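Centrosomal protein 120 (Oreochromis niloticus, PDB 6EWH) probably takes part in centriole assembly and ciliogenesis as a centrosomal protein, of which this chain is the second C2 domain (C2B). Local coordinates at residues Y64-N69 and A89-I93; S120-V126 and F149-P154. The protein carries 1 engineered substitution. Where two conformers were deposited one is given. Residues are numbered along the deposited sequence.

Contact 1: residues Y64-N69 and A89-I93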
loop_
_atom_site.group_PDB
_atom_site.type_symbol
_atom_site.label_atom_id
_atom_site.label_comp_id
_atom_site.label_asym_id
_atom_site.label_seq_id
_atom_site.Cartn_x
_atom_site.Cartn_y
_atom_site.Cartn_z
ATOM N N TYR A 64 0.709 5.419 3.916
ATOM C CA TYR A 64 -0.429 4.541 4.129
ATOM C C TYR A 64 -0.389 3.992 5.538
ATOM O O TYR A 64 0.654 3.990 6.198
ATOM C CB TYR A 64 -0.498 3.404 3.109
ATOM C CG TYR A 64 0.765 2.591 2.976
ATOM C CD1 TYR A 64 1.751 2.974 2.081
ATOM C CD2 TYR A 64 0.950 1.424 3.712
ATOM C CE1 TYR A 64 2.919 2.219 1.940
ATOM C CE2 TYR A 64 2.086 0.669 3.566
ATOM C CZ TYR A 64 3.067 1.062 2.688
ATOM O OH TYR A 64 4.215 0.318 2.550
ATOM N N SER A 65 -1.552 3.534 5.993
ATOM C CA SER A 65 -1.695 2.872 7.277
ATOM C C SER A 65 -1.811 1.373 7.025
ATOM O O SER A 65 -2.731 0.932 6.331
ATOM C CB SER A 65 -2.952 3.391 7.973
ATOM O OG SER A 65 -3.104 2.782 9.235
ATOM N N LEU A 66 -0.877 0.598 7.575
ATOM C CA LEU A 66 -0.868 -0.853 7.414
ATOM C C LEU A 66 -1.125 -1.464 8.784
ATOM O O LEU A 66 -0.266 -1.395 9.669
ATOM C CB LEU A 66 0.461 -1.333 6.825
ATOM C CG LEU A 66 0.593 -2.850 6.601
ATOM C CD1 LEU A 66 -0.416 -3.363 5.599
ATOM C CD2 LEU A 66 1.990 -3.189 6.144
ATOM N N LEU A 67 -2.315 -2.032 8.955
ATOM C CA LEU A 67 -2.768 -2.577 10.238
ATOM C C LEU A 67 -2.516 -1.606 11.395
ATOM O O LEU A 67 -1.991 -1.971 12.449
ATOM C CB LEU A 67 -2.172 -3.958 10.515
ATOM C CG LEU A 67 -2.487 -5.048 9.490
ATOM C CD1 LEU A 67 -1.978 -6.395 9.979
ATOM C CD2 LEU A 67 -3.963 -5.109 9.175
ATOM N N GLY A 68 -2.873 -0.342 11.181
ATOM C CA GLY A 68 -2.715 0.655 12.221
ATOM C C GLY A 68 -1.328 1.242 12.366
ATOM O O GLY A 68 -1.098 2.038 13.284
ATOM N N ASN A 69 -0.395 0.887 11.492
ATOM C CA ASN A 69 0.948 1.452 11.515
ATOM C C ASN A 69 1.070 2.521 10.439
ATOM O O ASN A 69 0.824 2.244 9.263
ATOM C CB ASN A 69 1.979 0.360 11.243
ATOM C CG ASN A 69 2.011 -0.683 12.331
ATOM O OD1 ASN A 69 2.621 -0.472 13.375
ATOM N ND2 ASN A 69 1.331 -1.804 12.106
ATOM N N ALA A 89 7.419 -2.000 2.912
ATOM C CA ALA A 89 7.193 -1.976 4.347
ATOM C C ALA A 89 6.479 -3.262 4.697
ATOM O O ALA A 89 5.589 -3.699 3.959
ATOM C CB ALA A 89 6.325 -0.788 4.789
ATOM N N SER A 90 6.878 -3.896 5.798
ATOM C CA SER A 90 6.353 -5.203 6.188
ATOM C C SER A 90 6.005 -5.203 7.670
ATOM O O SER A 90 6.699 -4.575 8.465
ATOM C CB SER A 90 7.420 -6.293 5.988
ATOM O OG SER A 90 7.931 -6.320 4.663
ATOM N N VAL A 91 4.962 -5.948 8.032
ATOM C CA VAL A 91 4.624 -6.207 9.427
ATOM C C VAL A 91 4.605 -7.708 9.656
ATOM O O VAL A 91 4.283 -8.497 8.763
ATOM C CB VAL A 91 3.273 -5.573 9.833
ATOM C CG1 VAL A 91 3.380 -4.051 9.810
ATOM C CG2 VAL A 91 2.137 -6.062 8.915
ATOM N N ARG A 92 4.943 -8.105 10.878
ATOM C CA ARG A 92 4.894 -9.502 11.269
ATOM C C ARG A 92 3.581 -9.790 11.982
ATOM O O ARG A 92 3.120 -8.997 12.811
ATOM C CB ARG A 92 6.064 -9.852 12.193
ATOM C CG ARG A 92 7.417 -9.743 11.519
ATOM C CD ARG A 92 8.539 -9.997 12.542
ATOM N NE ARG A 92 8.669 -11.420 12.845
ATOM C CZ ARG A 92 9.014 -11.908 14.031
ATOM N NH1 ARG A 92 9.234 -11.089 15.049
ATOM N NH2 ARG A 92 9.126 -13.218 14.193
ATOM N N ILE A 93 2.983 -10.934 11.659
ATOM C CA ILE A 93 1.687 -11.319 12.201
ATOM C C ILE A 93 1.804 -12.731 12.759
ATOM O O ILE A 93 2.313 -13.634 12.083
ATOM C CB ILE A 93 0.582 -11.242 11.130
ATOM C CG1 ILE A 93 0.427 -9.816 10.612
ATOM C CG2 ILE A 93 -0.752 -11.726 11.697
ATOM C CD1 ILE A 93 -0.382 -9.714 9.338
#

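Contact 2: residues S120-V126 and F149-P154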
loop_
_atom_site.group_PDB
_atom_site.type_symbol
_atom_site.label_atom_id
_atom_site.label_comp_id
_atom_site.label_asym_id
_atom_site.label_seq_id
_atom_site.Cartn_x
_atom_site.Cartn_y
_atom_site.Cartn_z
ATOM N N SER A 120 -2.495 15.647 1.054
ATOM C CA SER A 120 -2.667 14.527 0.144
ATOM C C SER A 120 -3.029 15.078 -1.227
ATOM O O SER A 120 -4.004 15.824 -1.367
ATOM C CB SER A 120 -3.755 13.577 0.639
ATOM O OG SER A 120 -4.008 12.575 -0.329
ATOM N N LEU A 121 -2.235 14.726 -2.225
ATOM C CA LEU A 121 -2.518 15.080 -3.606
ATOM C C LEU A 121 -3.386 14.050 -4.302
ATOM O O LEU A 121 -3.969 14.343 -5.350
ATOM C CB LEU A 121 -1.202 15.187 -4.368
ATOM C CG LEU A 121 -0.269 16.302 -3.901
ATOM C CD1 LEU A 121 1.033 16.248 -4.676
ATOM C CD2 LEU A 121 -0.949 17.646 -4.089
ATOM N N GLY A 122 -3.485 12.854 -3.761
ATOM C CA GLY A 122 -4.278 11.835 -4.403
ATOM C C GLY A 122 -4.089 10.532 -3.673
ATOM O O GLY A 122 -3.122 10.380 -2.921
ATOM N N SER A 123 -5.009 9.594 -3.864
ATOM C CA SER A 123 -4.895 8.316 -3.188
ATOM C C SER A 123 -5.422 7.215 -4.090
ATOM O O SER A 123 -6.129 7.459 -5.071
ATOM C CB SER A 123 -5.621 8.322 -1.839
ATOM O OG SER A 123 -7.020 8.446 -2.030
ATOM N N THR A 124 -5.073 5.990 -3.747
ATOM C CA THR A 124 -5.588 4.852 -4.486
ATOM C C THR A 124 -5.929 3.748 -3.497
ATOM O O THR A 124 -5.319 3.638 -2.431
ATOM C CB THR A 124 -4.601 4.387 -5.576
ATOM O OG1 THR A 124 -5.251 3.451 -6.444
ATOM C CG2 THR A 124 -3.367 3.731 -4.960
ATOM N N ASP A 125 -6.932 2.952 -3.853
ATOM C CA ASP A 125 -7.420 1.860 -3.023
ATOM C C ASP A 125 -6.754 0.565 -3.455
ATOM O O ASP A 125 -6.835 0.185 -4.629
ATOM C CB ASP A 125 -8.926 1.682 -3.238
ATOM C CG ASP A 125 -9.756 2.606 -2.389
ATOM O OD1 ASP A 125 -9.305 3.732 -2.117
ATOM O OD2 ASP A 125 -10.865 2.194 -1.989
ATOM N N VAL A 126 -6.138 -0.132 -2.501
ATOM C CA VAL A 126 -5.492 -1.413 -2.758
ATOM C C VAL A 126 -6.177 -2.463 -1.895
ATOM O O VAL A 126 -6.130 -2.393 -0.662
ATOM C CB VAL A 126 -3.987 -1.354 -2.473
ATOM C CG1 VAL A 126 -3.360 -2.693 -2.763
ATOM C CG2 VAL A 126 -3.342 -0.262 -3.326
ATOM N N PHE A 149 -2.122 0.853 -10.023
ATOM C CA PHE A 149 -3.304 1.438 -9.417
ATOM C C PHE A 149 -3.396 2.917 -9.771
ATOM O O PHE A 149 -2.379 3.611 -9.853
ATOM C CB PHE A 149 -3.219 1.248 -7.903
ATOM C CG PHE A 149 -3.343 -0.191 -7.471
ATOM C CD1 PHE A 149 -4.591 -0.757 -7.272
ATOM C CD2 PHE A 149 -2.219 -0.983 -7.279
ATOM C CE1 PHE A 149 -4.721 -2.083 -6.873
ATOM C CE2 PHE A 149 -2.342 -2.316 -6.884
ATOM C CZ PHE A 149 -3.589 -2.865 -6.683
ATOM N N ILE A 150 -4.620 3.400 -10.016
ATOM C CA ILE A 150 -4.833 4.788 -10.408
ATOM C C ILE A 150 -4.996 5.667 -9.176
ATOM O O ILE A 150 -5.819 5.381 -8.299
ATOM C CB ILE A 150 -6.057 4.911 -11.326
ATOM C CG1 ILE A 150 -5.931 3.931 -12.481
ATOM C CG2 ILE A 150 -6.198 6.350 -11.806
ATOM C CD1 ILE A 150 -4.787 4.236 -13.401
ATOM N N LEU A 151 -4.233 6.756 -9.121
ATOM C CA LEU A 151 -4.355 7.735 -8.051
ATOM C C LEU A 151 -5.451 8.738 -8.401
ATOM O O LEU A 151 -5.462 9.293 -9.504
ATOM C CB LEU A 151 -3.028 8.459 -7.827
ATOM C CG LEU A 151 -1.947 7.598 -7.151
ATOM C CD1 LEU A 151 -0.552 8.197 -7.424
ATOM C CD2 LEU A 151 -2.195 7.483 -5.656
ATOM N N GLN A 152 -6.359 8.974 -7.455
ATOM C CA GLN A 152 -7.475 9.895 -7.641
ATOM C C GLN A 152 -7.269 11.127 -6.781
ATOM O O GLN A 152 -7.044 10.996 -5.570
ATOM C CB GLN A 152 -8.800 9.216 -7.236
ATOM C CG GLN A 152 -9.195 8.035 -8.106
ATOM C CD GLN A 152 -9.571 8.452 -9.512
ATOM O OE1 GLN A 152 -9.782 9.630 -9.780
ATOM N NE2 GLN A 152 -9.653 7.487 -10.418
ATOM N N PRO A 153 -7.394 12.327 -7.345
ATOM C CA PRO A 153 -7.307 13.549 -6.535
ATOM C C PRO A 153 -8.545 13.704 -5.671
ATOM O O PRO A 153 -9.618 13.171 -5.995
ATOM C CB PRO A 153 -7.247 14.656 -7.595
ATOM C CG PRO A 153 -8.008 14.089 -8.748
ATOM C CD PRO A 153 -7.668 12.618 -8.763
ATOM N N PRO A 154 -8.448 14.448 -4.569
ATOM C CA PRO A 154 -9.595 14.592 -3.664
ATOM C C PRO A 154 -10.667 15.559 -4.158
ATOM O O PRO A 154 -11.708 15.690 -3.504
ATOM C CB PRO A 154 -8.938 15.106 -2.375
ATOM C CG PRO A 154 -7.757 15.885 -2.852
ATOM C CD PRO A 154 -7.259 15.179 -4.092
HETATM O O HOH W 1 -7.850 10.987 -3.195
#

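Contact 1: residues Y64-N69 and A89-I93
Val91 overlaps the side chains of Leu66, Leu67 and Asn69: its CG2 lies 4.0 Å from Leu66 CD2 and 4.3 Å from Leu67 CD1, while its CG1 meets Asn69 ND2 at 3.8 Å. Two residues further along the strand, Ile93 CD1 packs on Leu67 CD1 at 3.7 Å; at the other end Ala89 CB approaches Tyr64 OH at 3.3 Å. The backbones stay well apart, strand axes 9.4 Å from each other and 21° from parallel, as expected for strands of two facing sheets. A type I' turn from Leu66 to Asn69 brings Leu67 and Asn69 over the second strand. Asn69 ND2 donates to Leu66 O at 2.9 Å, so its amide serves the turn, and at Gly68's backbone angles a CB would jam against Leu67 O. Beyond the two segments, Ile71 touches Tyr64, Leu66 and Ala89, and helix 97-105 adds Phe103 beside Leu67. No hydrogen bond crosses the interface, which therefore rests on van der Waals fit between mainly apolar side chains.

Contact 2: residues S120-V126 and F149-P154
Ser123 and Gln152 pair backbone to backbone, Ser123 N donating to Gln152 O at 3.0 Å and Gln152 N to Ser123 O at 2.8 Å; this is a single antiparallel, hydrogen-bonded bridge. Beside it, Thr124 OG1 donates to Ile150 O at 2.7 Å, so a side chain prolongs the pairing where the backbones separate. A water donates to Gln152 O at 2.5 Å and hydrogen-bonds with Ser123 OG at 2.9 Å. Lacking a side chain, Gly122 lets its CA come within 3.1 Å of Gln152 O, a CA-H...O contact. Leu121 O meets Pro153 CA and Pro154 CD, both at 3.6 Å. At the other end Val126 CG2 sits over the face of the Phe149 ring, 4.0 Å from its centroid, in a CH-pi contact, with Val174 touching Phe149 from strand 171-180. Leu121 and Gly122 form a classic beta bulge opposite Leu114. The arrangement joins two sheet edges of a beta sandwich, consistent with a C2 fold: the chain leaving strand 143-150 pairs briefly with strand 119-126.

How the contacts relate
Both contacts join the same two sheets, but in different ways. Contact 1 brings inner strands 60-66 and 87-95 face to face through side chains, whereas contact 2 works at a border, where the chain just past the outermost strand 143-150 of one sheet pairs through its backbone with the outermost strand 119-126 of the other. Their centres are 19 Å apart and lie on opposite sides of the chain's centre, 9 Å and 11 Å from it; the nearest atoms remain about 7 Å apart, so neither touches the other. Along the sequence they follow in series, 64-69 and 89-93 before 120-126 and 149-154. The C2B sandwich is thus joined face to face at contact 1 and along an edge at contact 2.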